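Local structure of nitrite oxidoreductase subunit A (7B04) at residues Arg61-Cys66 / Gly721-Thr726; Arg76-Val81 / Glu90-His95; Leu301-Gly306 / Val331-Glu336; Ile348-Asn353 / Thr501-Asp506. The protein belongs to the molybdopterin oxidoreductase family, resembles NarG, and binds molybdenum, an iron-sulfur cluster and two MD1 groups. All coordinates share one frame; numbering follows the deposited sequence.

Contact 1 (Arg61-Cys66 / Gly721-Thr726); sequences RTFTYC and GKTGIT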
# COMPACT_ATOMS: atom_id res chain seq x y z
N ARG B 61 -16.31 12.01 19.20
CA ARG B 61 -17.28 11.07 18.68
C ARG B 61 -16.57 10.11 17.74
O ARG B 61 -15.44 10.35 17.30
CB ARG B 61 -18.45 11.78 17.96
CG ARG B 61 -18.19 12.12 16.49
CD ARG B 61 -19.50 12.16 15.69
NE ARG B 61 -19.36 12.91 14.45
CZ ARG B 61 -19.58 14.21 14.34
NH1 ARG B 61 -19.42 14.82 13.16
NH2 ARG B 61 -19.98 14.91 15.39
N THR B 62 -17.26 9.03 17.44
CA THR B 62 -16.73 8.01 16.56
C THR B 62 -17.86 7.67 15.60
O THR B 62 -19.04 7.76 15.95
CB THR B 62 -16.26 6.80 17.38
OG1 THR B 62 -15.68 5.81 16.52
CG2 THR B 62 -17.41 6.19 18.18
N PHE B 63 -17.51 7.34 14.37
CA PHE B 63 -18.51 6.97 13.38
C PHE B 63 -17.95 5.87 12.50
O PHE B 63 -16.76 5.54 12.54
CB PHE B 63 -19.00 8.22 12.60
CG PHE B 63 -18.11 8.67 11.47
CD1 PHE B 63 -17.29 9.78 11.62
CD2 PHE B 63 -18.16 8.06 10.23
CE1 PHE B 63 -16.50 10.23 10.57
CE2 PHE B 63 -17.36 8.50 9.19
CZ PHE B 63 -16.53 9.58 9.36
N THR B 64 -18.86 5.26 11.73
CA THR B 64 -18.54 4.07 10.96
C THR B 64 -18.96 4.20 9.50
O THR B 64 -20.09 4.61 9.21
CB THR B 64 -19.24 2.87 11.61
OG1 THR B 64 -18.47 2.43 12.74
CG2 THR B 64 -19.41 1.74 10.65
N TYR B 65 -18.06 3.84 8.59
CA TYR B 65 -18.35 3.81 7.16
C TYR B 65 -17.65 2.60 6.55
O TYR B 65 -17.04 1.79 7.25
CB TYR B 65 -17.95 5.11 6.44
CG TYR B 65 -16.46 5.38 6.42
CD1 TYR B 65 -15.79 5.79 7.56
CD2 TYR B 65 -15.72 5.21 5.25
CE1 TYR B 65 -14.43 6.04 7.54
CE2 TYR B 65 -14.36 5.45 5.22
CZ TYR B 65 -13.73 5.86 6.37
OH TYR B 65 -12.37 6.11 6.36
N CYS B 66 -17.73 2.49 5.22
CA CYS B 66 -17.10 1.41 4.47
C CYS B 66 -16.19 2.02 3.42
O CYS B 66 -16.63 2.82 2.59
CB CYS B 66 -18.16 0.52 3.81
SG CYS B 66 -17.50 -0.80 2.76
N GLY B 721 -23.87 5.23 5.07
CA GLY B 721 -24.22 6.56 4.61
C GLY B 721 -24.79 7.44 5.71
O GLY B 721 -25.30 6.96 6.73
N LYS B 722 -24.80 8.74 5.46
CA LYS B 722 -25.33 9.81 6.30
C LYS B 722 -24.75 9.89 7.70
O LYS B 722 -25.20 10.74 8.48
CB LYS B 722 -26.85 9.70 6.48
CG LYS B 722 -27.66 9.30 5.27
CD LYS B 722 -29.10 9.12 5.73
CE LYS B 722 -30.07 9.19 4.58
NZ LYS B 722 -31.48 9.07 5.04
N THR B 723 -23.75 9.09 8.04
CA THR B 723 -23.24 9.06 9.40
C THR B 723 -21.87 9.70 9.55
O THR B 723 -21.30 9.70 10.65
CB THR B 723 -23.22 7.62 9.91
OG1 THR B 723 -23.00 7.59 11.33
CG2 THR B 723 -22.14 6.84 9.21
N GLY B 724 -21.31 10.23 8.47
CA GLY B 724 -19.97 10.81 8.48
C GLY B 724 -19.98 12.31 8.66
O GLY B 724 -20.76 12.86 9.46
N ILE B 725 -19.14 12.99 7.89
CA ILE B 725 -19.00 14.43 7.97
C ILE B 725 -19.82 15.08 6.86
O ILE B 725 -20.17 14.45 5.86
CB ILE B 725 -17.51 14.86 7.88
CG1 ILE B 725 -16.92 14.46 6.53
CG2 ILE B 725 -16.71 14.27 9.03
CD1 ILE B 725 -15.54 15.05 6.27
N THR B 726 -20.11 16.36 7.04
CA THR B 726 -20.78 17.11 5.99
C THR B 726 -19.82 17.32 4.82
O THR B 726 -18.60 17.36 5.02
CB THR B 726 -21.28 18.46 6.51
OG1 THR B 726 -20.24 19.44 6.39
CG2 THR B 726 -21.71 18.35 7.97
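Phe63 lays one face of its ring against the backbone of Gly724, the centre of a contact made by packing, with no hydrogen bond passing between the two segments. Gly724 CA stands 3.7 Å from the centroid of the Phe63 ring and 16° off the ring normal, a CH-pi contact displaced from the centre toward the rim, where CE2 and CD2 are its nearest neighbours. At Gly724 it is the main chain of the 721-726 loop that meets the aromatic face. The ring is delivered there by a first torsion that sets CG between the backbone N and the carbonyl carbon (chi1 81°).

One apolar contact accompanies this CH-pi contact: Ile725 presents CG2 to CE1 of Phe63 at 4.3 Å, approaching obliquely.

Carbonyl oxygens meet carbon here. Thr723 O lies 3.4 Å from Phe63 CB and is also near CG and CD2, oblique to the ring, while the methyl CG2 of Thr723 lies near Thr64 O. Arg61 brings NH1 to within 4.4 Å of Gly724 O, but this guanidinium nitrogen is hydrogen-bonded to Asn84.

Strand 61-66 is an outer strand of a three-stranded antiparallel sheet and pairs with strand 76-82 through backbone bonds from Arg61, Phe63 and Tyr65. The 721-726 loop follows strand 716-720 and precedes helix 734-749; its Ile725 is hydrogen-bonded through the backbone to Val701 and packs on Val125 of helix 121-125.

Contact 2 (Arg76-Val81 / Glu90-His95); sequences RIRAFV and EQNYDH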
# COMPACT_ATOMS: atom_id res chain seq x y z
N ARG B 76 -14.98 -2.51 6.87
CA ARG B 76 -15.85 -1.74 7.74
C ARG B 76 -14.98 -0.93 8.68
O ARG B 76 -14.12 -1.48 9.38
CB ARG B 76 -16.79 -2.66 8.51
CG ARG B 76 -17.63 -1.94 9.53
CD ARG B 76 -18.49 -0.90 8.88
NE ARG B 76 -19.62 -1.44 8.13
CZ ARG B 76 -20.52 -0.69 7.50
NH1 ARG B 76 -20.42 0.63 7.53
NH2 ARG B 76 -21.51 -1.27 6.84
N ILE B 77 -15.19 0.38 8.70
CA ILE B 77 -14.22 1.33 9.21
C ILE B 77 -14.79 2.12 10.38
O ILE B 77 -15.96 2.52 10.35
CB ILE B 77 -13.81 2.26 8.06
CG1 ILE B 77 -13.27 1.44 6.88
CG2 ILE B 77 -12.82 3.26 8.52
CD1 ILE B 77 -11.78 1.32 6.84
N ARG B 78 -13.95 2.36 11.39
CA ARG B 78 -14.30 3.23 12.52
C ARG B 78 -13.32 4.40 12.58
O ARG B 78 -12.12 4.20 12.84
CB ARG B 78 -14.29 2.45 13.84
CG ARG B 78 -14.68 3.30 15.03
CD ARG B 78 -14.84 2.49 16.30
NE ARG B 78 -15.96 1.56 16.22
CZ ARG B 78 -17.24 1.90 16.38
NH1 ARG B 78 -17.56 3.16 16.64
NH2 ARG B 78 -18.19 0.99 16.29
N ALA B 79 -13.82 5.61 12.35
CA ALA B 79 -13.01 6.82 12.35
C ALA B 79 -13.28 7.63 13.61
O ALA B 79 -14.40 7.64 14.13
CB ALA B 79 -13.30 7.67 11.11
N PHE B 80 -12.25 8.32 14.10
CA PHE B 80 -12.34 9.14 15.30
C PHE B 80 -12.41 10.61 14.90
O PHE B 80 -11.61 11.07 14.07
CB PHE B 80 -11.16 8.93 16.25
CG PHE B 80 -10.87 7.50 16.57
CD1 PHE B 80 -10.08 6.73 15.74
CD2 PHE B 80 -11.38 6.92 17.73
CE1 PHE B 80 -9.81 5.42 16.04
CE2 PHE B 80 -11.11 5.60 18.03
CZ PHE B 80 -10.32 4.85 17.19
N VAL B 81 -13.35 11.34 15.49
CA VAL B 81 -13.61 12.73 15.16
C VAL B 81 -13.29 13.59 16.38
O VAL B 81 -13.60 13.22 17.52
CB VAL B 81 -15.07 12.93 14.70
CG1 VAL B 81 -15.40 14.40 14.55
CG2 VAL B 81 -15.31 12.20 13.40
N GLU B 90 -9.55 3.71 12.63
CA GLU B 90 -9.02 2.46 13.21
C GLU B 90 -9.93 1.32 12.80
O GLU B 90 -11.03 1.56 12.38
CB GLU B 90 -8.96 2.50 14.72
CG GLU B 90 -8.12 1.37 15.30
CD GLU B 90 -7.70 1.49 16.73
OE1 GLU B 90 -7.65 0.48 17.38
OE2 GLU B 90 -7.43 2.58 17.17
N GLN B 91 -9.43 0.11 12.89
CA GLN B 91 -10.28 -1.04 12.59
C GLN B 91 -11.41 -1.11 13.60
O GLN B 91 -11.30 -0.66 14.74
CB GLN B 91 -9.48 -2.34 12.63
CG GLN B 91 -8.48 -2.50 11.51
CD GLN B 91 -7.14 -1.88 11.85
OE1 GLN B 91 -6.99 -1.23 12.88
NE2 GLN B 91 -6.16 -2.09 10.98
N ASN B 92 -12.53 -1.68 13.16
CA ASN B 92 -13.69 -1.77 14.03
C ASN B 92 -13.61 -2.95 14.99
O ASN B 92 -14.23 -2.91 16.05
CB ASN B 92 -14.97 -1.88 13.19
CG ASN B 92 -16.17 -1.28 13.89
OD1 ASN B 92 -16.04 -0.64 14.94
ND2 ASN B 92 -17.35 -1.47 13.31
N TYR B 93 -12.83 -3.98 14.65
CA TYR B 93 -12.76 -5.22 15.43
C TYR B 93 -14.17 -5.75 15.67
O TYR B 93 -14.64 -5.89 16.80
CB TYR B 93 -12.00 -5.00 16.74
CG TYR B 93 -10.49 -4.96 16.57
CD1 TYR B 93 -9.73 -6.11 16.69
CD2 TYR B 93 -9.83 -3.77 16.29
CE1 TYR B 93 -8.35 -6.08 16.54
CE2 TYR B 93 -8.46 -3.73 16.14
CZ TYR B 93 -7.72 -4.89 16.26
OH TYR B 93 -6.36 -4.86 16.11
N ASP B 94 -14.85 -6.03 14.55
CA ASP B 94 -16.27 -6.32 14.55
C ASP B 94 -16.67 -7.63 13.89
O ASP B 94 -17.86 -7.95 13.85
CB ASP B 94 -17.02 -5.19 13.84
CG ASP B 94 -16.46 -4.93 12.45
OD1 ASP B 94 -15.39 -5.49 12.12
OD2 ASP B 94 -17.07 -4.16 11.69
N HIS B 95 -15.71 -8.41 13.37
CA HIS B 95 -16.07 -9.56 12.56
C HIS B 95 -16.77 -10.65 13.37
O HIS B 95 -17.60 -11.38 12.82
CB HIS B 95 -14.83 -10.11 11.87
CG HIS B 95 -14.22 -9.14 10.90
ND1 HIS B 95 -13.24 -8.25 11.26
CD2 HIS B 95 -14.47 -8.92 9.59
CE1 HIS B 95 -12.90 -7.52 10.21
NE2 HIS B 95 -13.64 -7.90 9.18
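Arg78 and Glu90 form an antiparallel hydrogen-bonded pair. Arg78 N donates to Glu90 O at 3.2 Å, and Glu90 N returns a bond to Arg78 O. The two segments run 135° apart, well short of strictly antiparallel, as the second bends away into a loop.

That bend brings Asn92 beside the Arg78 side chain. Asn92 OD1 accepts from Arg78 NE at 2.5 Å (N-H...O angle 143°) and weakly from NH2, meeting the guanidinium at its edge with the two planes 49° apart. The other end of the amide, ND2, is bonded to Asp94 OD2 at 3.2 Å from above the carboxylate plane, so the amide is held at both ends. Asp94 OD2, also bonded to Tyr98, sits beside CG of Arg76, whose NH2 reaches Ile719 O. Phe80 turns the CE1 edge of its ring to Glu90 CB. The Glu90 carboxylate forms salt bridges to Arg257 and Arg241 of subunit B, tying this buried hairpin into the subunit interface. Ile77 points away from the 90-95 segment and touches the iron-sulfur cluster.

Strands 76-82 and 85-91 make the hairpin, and strand 61-66 lies alongside strand 76-82 to complete the three-stranded sheet.

Contact 3 (Leu301-Gly306 / Val331-Glu336); sequences LLIQTG and VVITPE. With MD1 (phosphoric acid 4-(2-amino-4-oxo-3,4,5,6,-tetrahydro-pteridin-6-yl)-2-hydroxy-3,4-dimercapto-but-3-en-yl ester guanylate ester), chain C.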
# COMPACT_ATOMS: atom_id res chain seq x y z
N LEU B 301 -1.52 -27.73 0.54
CA LEU B 301 -0.48 -27.32 -0.40
C LEU B 301 -1.08 -26.25 -1.29
O LEU B 301 -1.96 -26.53 -2.11
CB LEU B 301 0.06 -28.48 -1.24
CG LEU B 301 1.01 -27.96 -2.33
CD1 LEU B 301 2.44 -27.85 -1.84
CD2 LEU B 301 0.94 -28.81 -3.59
N LEU B 302 -0.60 -25.03 -1.12
CA LEU B 302 -1.16 -23.85 -1.76
C LEU B 302 -0.19 -23.32 -2.80
O LEU B 302 0.94 -22.96 -2.47
CB LEU B 302 -1.46 -22.80 -0.70
CG LEU B 302 -1.97 -21.53 -1.30
CD1 LEU B 302 -3.19 -21.93 -2.04
CD2 LEU B 302 -2.35 -20.70 -0.16
N ILE B 303 -0.65 -23.23 -4.05
CA ILE B 303 0.19 -22.87 -5.18
C ILE B 303 -0.22 -21.50 -5.70
O ILE B 303 -1.41 -21.23 -5.90
CB ILE B 303 0.11 -23.93 -6.30
CG1 ILE B 303 0.65 -25.27 -5.80
CG2 ILE B 303 0.87 -23.47 -7.54
CD1 ILE B 303 0.27 -26.44 -6.67
N GLN B 304 0.77 -20.64 -5.93
CA GLN B 304 0.57 -19.26 -6.38
C GLN B 304 1.38 -19.07 -7.65
O GLN B 304 2.61 -19.23 -7.62
CB GLN B 304 1.00 -18.26 -5.30
CG GLN B 304 -0.05 -17.92 -4.25
CD GLN B 304 0.57 -17.59 -2.90
OE1 GLN B 304 1.58 -18.17 -2.51
NE2 GLN B 304 -0.03 -16.64 -2.19
N THR B 305 0.72 -18.72 -8.75
CA THR B 305 1.40 -18.64 -10.04
C THR B 305 1.51 -17.22 -10.59
O THR B 305 2.60 -16.80 -10.98
CB THR B 305 0.73 -19.59 -11.06
OG1 THR B 305 1.58 -19.80 -12.20
CG2 THR B 305 -0.61 -19.09 -11.52
N GLY B 306 0.42 -16.45 -10.65
CA GLY B 306 0.46 -15.12 -11.23
C GLY B 306 -0.08 -14.08 -10.28
O GLY B 306 -0.67 -13.08 -10.71
N VAL B 331 3.63 -22.55 -2.29
CA VAL B 331 4.43 -22.52 -3.50
C VAL B 331 4.13 -21.24 -4.27
O VAL B 331 2.96 -20.87 -4.43
CB VAL B 331 4.16 -23.75 -4.40
CG1 VAL B 331 5.05 -23.72 -5.64
CG2 VAL B 331 4.36 -25.03 -3.62
N VAL B 332 5.18 -20.57 -4.74
CA VAL B 332 5.06 -19.37 -5.55
C VAL B 332 5.86 -19.58 -6.83
O VAL B 332 7.03 -19.97 -6.78
CB VAL B 332 5.55 -18.12 -4.80
CG1 VAL B 332 5.54 -16.90 -5.72
CG2 VAL B 332 4.70 -17.87 -3.57
N ILE B 333 5.23 -19.32 -7.97
CA ILE B 333 5.84 -19.55 -9.28
C ILE B 333 5.84 -18.22 -10.01
O ILE B 333 4.91 -17.89 -10.75
CB ILE B 333 5.10 -20.62 -10.08
CG1 ILE B 333 5.01 -21.93 -9.29
CG2 ILE B 333 5.78 -20.85 -11.43
CD1 ILE B 333 4.03 -22.92 -9.86
N THR B 334 6.91 -17.44 -9.85
CA THR B 334 6.99 -16.11 -10.43
C THR B 334 8.39 -15.89 -10.99
O THR B 334 9.35 -16.50 -10.52
CB THR B 334 6.66 -15.01 -9.40
OG1 THR B 334 7.52 -15.14 -8.26
CG2 THR B 334 5.20 -15.09 -8.97
N PRO B 335 8.52 -15.02 -11.99
CA PRO B 335 9.87 -14.69 -12.48
C PRO B 335 10.71 -13.97 -11.45
O PRO B 335 11.93 -14.15 -11.42
CB PRO B 335 9.59 -13.80 -13.70
CG PRO B 335 8.25 -13.20 -13.42
CD PRO B 335 7.48 -14.28 -12.72
N GLU B 336 10.08 -13.16 -10.60
CA GLU B 336 10.77 -12.40 -9.57
C GLU B 336 10.65 -13.10 -8.22
O GLU B 336 9.79 -13.95 -8.01
CB GLU B 336 10.18 -10.99 -9.47
CG GLU B 336 8.93 -10.93 -8.60
CD GLU B 336 7.67 -10.63 -9.39
OE1 GLU B 336 7.46 -11.27 -10.44
OE2 GLU B 336 6.89 -9.75 -8.96
PB MD1 C . -2.26 -9.31 -9.11
O3B MD1 C . -1.47 -8.77 -10.45
O1B MD1 C . -1.26 -9.74 -8.07
O2B MD1 C . -3.14 -10.48 -9.48
O3A MD1 C . -3.19 -8.08 -8.52
C10 MD1 C . -4.31 -7.62 -9.23
C11 MD1 C . -5.40 -7.18 -8.22
O11 MD1 C . -4.61 -6.57 -6.97
C12 MD1 C . -6.30 -6.40 -8.84
S12 MD1 C . -6.76 -6.78 -10.55
C13 MD1 C . -7.06 -5.19 -8.23
S13 MD1 C . -8.23 -4.35 -9.34
C14 MD1 C . -6.89 -4.64 -6.92
N15 MD1 C . -5.40 -4.04 -6.93
C16 MD1 C . -4.91 -3.76 -5.65
C15 MD1 C . -4.09 -2.56 -5.35
O14 MD1 C . -3.83 -1.78 -6.22
N17 MD1 C . -3.60 -2.33 -3.97
C17 MD1 C . -3.93 -3.34 -2.85
N16 MD1 C . -3.45 -3.11 -1.50
N18 MD1 C . -4.77 -4.57 -3.14
C20 MD1 C . -5.25 -4.80 -4.48
N8 MD1 C . -6.03 -5.93 -4.81
C7 MD1 C . -7.26 -5.53 -5.76
PA MD1 C . 0.16 -8.54 -10.55
O1A MD1 C . 0.44 -7.65 -11.73
O2A MD1 C . 0.63 -7.87 -9.28
O5' MD1 C . 0.97 -9.96 -10.75
C5' MD1 C . 1.29 -10.73 -9.62
C4' MD1 C . 2.68 -11.43 -9.80
O4' MD1 C . 2.76 -12.26 -11.12
C1' MD1 C . 4.16 -11.89 -11.67
N9 MD1 C . 4.26 -12.14 -13.14
C4 MD1 C . 4.25 -13.38 -13.60
N3 MD1 C . 4.14 -14.70 -12.91
C2 MD1 C . 4.15 -15.94 -13.68
N2 MD1 C . 4.05 -17.22 -13.01
N1 MD1 C . 4.27 -15.89 -15.12
C6 MD1 C . 4.37 -14.62 -15.78
O6 MD1 C . 4.46 -14.57 -16.96
C5 MD1 C . 4.36 -13.33 -14.95
N7 MD1 C . 4.44 -12.04 -15.30
C8 MD1 C . 4.38 -11.30 -14.18
C2' MD1 C . 4.23 -10.65 -11.41
O2' MD1 C . 5.60 -10.18 -11.45
C3' MD1 C . 3.62 -10.57 -9.86
O3' MD1 C . 4.66 -10.91 -8.90
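Ile303 and Ile333 meet through their branch ends: chi1 of -63° sets CG1 of Ile303 anti to the carbonyl carbon, which leaves CG2 anti to the backbone N, and with CD1 of Ile333 extended (chi2 166°) these two methyls lie 4.0 Å apart. Val331 shares that face of the sheet, its CB resting beside Ile303 CG1 and its CG2 touching Leu301 CD1 at 3.8 Å. On the other face Gln304 crosses Val332 obliquely, OE1 beside CG2.

Three backbone bonds zip the parallel strands together: Val331 N to Leu302 O at 2.7 Å, Gln304 N to Val331 O, and Ile333 N to Gln304 O. Strand 301-304, the helices 309-312 and 314-321 and strand 329-332 form a beta-alpha-beta crossover within a five-stranded parallel sheet, a Rossmann-like layout with the nucleotide at the carboxyl ends of the strands.

There the carbonyls of Thr305 and Ile333 converge on the exocyclic amine N2 of the MD1 guanine; the bond to Ile333 O measures 2.5 Å, that to Thr305 O is weak. Pro335 points its CD-CG edge at the base from above, CD 3.4 Å from MD1 N3. Glu336 faces the ribose with both carboxylate oxygens, OE2 accepting from O3' at 2.5 Å, much as in classical Rossmann dinucleotide sites; the O2' to OE1 separation is modelled very short and its length is doubtful. Thr334 OG1, bonded to Glu336 O and to Trp347 NE1, pins the turn that carries this carboxylate.

Contact 4 (Ile348-Asn353 / Thr501-Asp506); sequences IPIRNN and TNSPKD. With MD1 (phosphoric acid 4-(2-amino-4-oxo-3,4,5,6,-tetrahydro-pteridin-6-yl)-2-hydroxy-3,4-dimercapto-but-3-en-yl ester guanylate ester), chain C.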
# COMPACT_ATOMS: atom_id res chain seq x y z
N ILE B 348 9.66 -21.14 -7.46
CA ILE B 348 9.95 -21.64 -8.81
C ILE B 348 10.13 -20.47 -9.76
O ILE B 348 9.13 -19.86 -10.18
CB ILE B 348 8.85 -22.59 -9.30
CG1 ILE B 348 8.72 -23.80 -8.37
CG2 ILE B 348 9.13 -23.04 -10.72
CD1 ILE B 348 7.49 -24.63 -8.63
N PRO B 349 11.35 -20.10 -10.13
CA PRO B 349 11.53 -19.10 -11.19
C PRO B 349 11.01 -19.63 -12.51
O PRO B 349 11.05 -20.83 -12.79
CB PRO B 349 13.05 -18.88 -11.23
CG PRO B 349 13.54 -19.38 -9.90
CD PRO B 349 12.64 -20.52 -9.55
N ILE B 350 10.52 -18.71 -13.35
CA ILE B 350 9.95 -19.08 -14.64
C ILE B 350 10.12 -17.92 -15.60
O ILE B 350 10.19 -16.75 -15.19
CB ILE B 350 8.46 -19.49 -14.50
CG1 ILE B 350 7.98 -20.23 -15.75
CG2 ILE B 350 7.59 -18.28 -14.21
CD1 ILE B 350 6.68 -20.96 -15.57
N ARG B 351 10.20 -18.23 -16.89
CA ARG B 351 10.18 -17.21 -17.91
C ARG B 351 8.75 -16.71 -18.10
O ARG B 351 7.80 -17.49 -18.02
CB ARG B 351 10.73 -17.76 -19.23
CG ARG B 351 10.84 -16.74 -20.36
CD ARG B 351 11.68 -17.28 -21.51
NE ARG B 351 11.06 -18.43 -22.16
CZ ARG B 351 10.23 -18.35 -23.20
NH1 ARG B 351 9.71 -19.45 -23.73
NH2 ARG B 351 9.91 -17.16 -23.70
N ASN B 352 8.61 -15.42 -18.35
CA ASN B 352 7.28 -14.82 -18.42
C ASN B 352 6.54 -15.28 -19.67
O ASN B 352 7.14 -15.54 -20.71
CB ASN B 352 7.38 -13.30 -18.37
CG ASN B 352 8.40 -12.81 -17.36
OD1 ASN B 352 9.59 -13.12 -17.46
ND2 ASN B 352 7.95 -12.05 -16.37
N ASN B 353 5.21 -15.38 -19.54
CA ASN B 353 4.31 -15.78 -20.62
C ASN B 353 4.53 -17.23 -21.04
O ASN B 353 4.38 -17.57 -22.21
CB ASN B 353 4.45 -14.84 -21.83
CG ASN B 353 3.20 -14.82 -22.69
OD1 ASN B 353 2.26 -15.57 -22.47
ND2 ASN B 353 3.20 -13.95 -23.69
N THR B 501 10.57 -22.99 -20.04
CA THR B 501 10.29 -22.21 -18.85
C THR B 501 11.50 -21.73 -18.05
O THR B 501 11.33 -20.87 -17.18
CB THR B 501 9.39 -23.04 -17.92
OG1 THR B 501 9.83 -24.40 -17.93
CG2 THR B 501 7.96 -22.99 -18.40
N ASN B 502 12.72 -22.16 -18.40
CA ASN B 502 13.89 -21.95 -17.54
C ASN B 502 13.56 -22.18 -16.06
O ASN B 502 13.98 -21.42 -15.19
CB ASN B 502 14.48 -20.57 -17.74
CG ASN B 502 14.67 -20.23 -19.19
OD1 ASN B 502 13.76 -20.44 -19.98
ND2 ASN B 502 15.86 -19.76 -19.57
N SER B 503 12.78 -23.22 -15.76
CA SER B 503 12.42 -23.51 -14.39
C SER B 503 13.22 -24.69 -13.88
O SER B 503 13.51 -25.62 -14.66
CB SER B 503 10.93 -23.83 -14.27
OG SER B 503 10.17 -22.68 -13.97
N PRO B 504 13.63 -24.69 -12.60
CA PRO B 504 14.43 -25.85 -12.12
C PRO B 504 13.66 -27.15 -12.28
O PRO B 504 12.50 -27.25 -11.88
CB PRO B 504 14.69 -25.52 -10.64
CG PRO B 504 14.68 -24.01 -10.63
CD PRO B 504 13.84 -23.48 -11.75
N LYS B 505 14.32 -28.13 -12.88
CA LYS B 505 13.67 -29.41 -13.14
C LYS B 505 13.32 -30.12 -11.84
O LYS B 505 12.29 -30.80 -11.75
CB LYS B 505 14.58 -30.30 -14.01
CG LYS B 505 14.07 -31.69 -14.26
CD LYS B 505 15.02 -32.44 -15.17
CE LYS B 505 14.64 -33.89 -15.35
NZ LYS B 505 15.52 -34.55 -16.36
N ASP B 506 14.16 -29.96 -10.82
CA ASP B 506 13.87 -30.56 -9.52
C ASP B 506 12.60 -29.98 -8.91
O ASP B 506 11.82 -30.70 -8.28
CB ASP B 506 15.07 -30.36 -8.58
CG ASP B 506 16.39 -30.66 -9.27
OD1 ASP B 506 17.16 -31.49 -8.75
OD2 ASP B 506 16.64 -30.08 -10.34
PB MD1 C . -2.26 -9.31 -9.11
O3B MD1 C . -1.47 -8.77 -10.45
O1B MD1 C . -1.26 -9.74 -8.07
O2B MD1 C . -3.14 -10.48 -9.48
O3A MD1 C . -3.19 -8.08 -8.52
C10 MD1 C . -4.31 -7.62 -9.23
C11 MD1 C . -5.40 -7.18 -8.22
O11 MD1 C . -4.61 -6.57 -6.97
C12 MD1 C . -6.30 -6.40 -8.84
S12 MD1 C . -6.76 -6.78 -10.55
C13 MD1 C . -7.06 -5.19 -8.23
S13 MD1 C . -8.23 -4.35 -9.34
C14 MD1 C . -6.89 -4.64 -6.92
N15 MD1 C . -5.40 -4.04 -6.93
C16 MD1 C . -4.91 -3.76 -5.65
C15 MD1 C . -4.09 -2.56 -5.35
O14 MD1 C . -3.83 -1.78 -6.22
N17 MD1 C . -3.60 -2.33 -3.97
C17 MD1 C . -3.93 -3.34 -2.85
N16 MD1 C . -3.45 -3.11 -1.50
N18 MD1 C . -4.77 -4.57 -3.14
C20 MD1 C . -5.25 -4.80 -4.48
N8 MD1 C . -6.03 -5.93 -4.81
C7 MD1 C . -7.26 -5.53 -5.76
PA MD1 C . 0.16 -8.54 -10.55
O1A MD1 C . 0.44 -7.65 -11.73
O2A MD1 C . 0.63 -7.87 -9.28
O5' MD1 C . 0.97 -9.96 -10.75
C5' MD1 C . 1.29 -10.73 -9.62
C4' MD1 C . 2.68 -11.43 -9.80
O4' MD1 C . 2.76 -12.26 -11.12
C1' MD1 C . 4.16 -11.89 -11.67
N9 MD1 C . 4.26 -12.14 -13.14
C4 MD1 C . 4.25 -13.38 -13.60
N3 MD1 C . 4.14 -14.70 -12.91
C2 MD1 C . 4.15 -15.94 -13.68
N2 MD1 C . 4.05 -17.22 -13.01
N1 MD1 C . 4.27 -15.89 -15.12
C6 MD1 C . 4.37 -14.62 -15.78
O6 MD1 C . 4.46 -14.57 -16.96
C5 MD1 C . 4.36 -13.33 -14.95
N7 MD1 C . 4.44 -12.04 -15.30
C8 MD1 C . 4.38 -11.30 -14.18
C2' MD1 C . 4.23 -10.65 -11.41
O2' MD1 C . 5.60 -10.18 -11.45
C3' MD1 C . 3.62 -10.57 -9.86
O3' MD1 C . 4.66 -10.91 -8.90
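Thr501 O is approached by two consecutive residues of the 348-353 loop: Arg351 N donates a hydrogen bond of 2.9 Å, and Ile350 CA adds a CA-H...O contact at 3.4 Å. A second carbonyl faces the other way across the contact, for Pro349 O accepts the hydroxyl of Ser503; that distance is modelled very short and its exact length is doubtful. The two segments run 150° apart, and each contributes one acceptor.

Ile350 sits between the helix junction and the cofactor. Its CG1 is anti to the backbone N (chi1 -165°), and CD1 beyond it packs on Thr501 CG2 at 3.7 Å. Its other branch, CG2, lies above the N2 margin of the MD1 guanine, 3.9 Å from N2. Asn353 N then donates to the guanine carbonyl O6 at 2.8 Å and 166°, a nearly straight bond; the same loop thus bonds to Thr501 and Ser503 and also to the guanine.

Pro349 and Pro504 touch CD to CD at 3.9 Å, their side chains crossing at about a right angle. Arg351 turns an edge of its guanidinium to Asn502 OD1 without bonding it; NE is bonded to Met500 O, and NH1 makes a salt bridge to Glu849.

Asn502, with positive phi, ends helix 494-501, and Pro504 occupies the N-cap position of helix 505-517, whose Leu507 and Leu511 pack on Ile348. The 348-353 loop joins strand 346-347 to helix 355-368, and Pro349 and Pro504 also pack on subunit B.

Overall arrangement
The four contacts form two pairs. Contacts 1 and 2, with centres 11 Å apart, share the three-stranded antiparallel sheet beside the iron-sulfur cluster, where strands 61-66 and 76-82 are neighbours. Contacts 3 and 4, also 11 Å apart, meet at the parallel sheet: Val332 O lies 3.0 Å from Ile348 N, a probable hydrogen bond, and both touch the guanine end of one MD1. The pairs are well separated, with contacts 2 and 3 centred 33 Å apart. Along the chain contacts 2, 3 and 4 follow in series, all spanned by contact 1, which brings residues 721-726 back to the N-terminal sheet. The iron-sulfur cluster and the guanine end of MD1 are thus contacted by separate sheets of the chain.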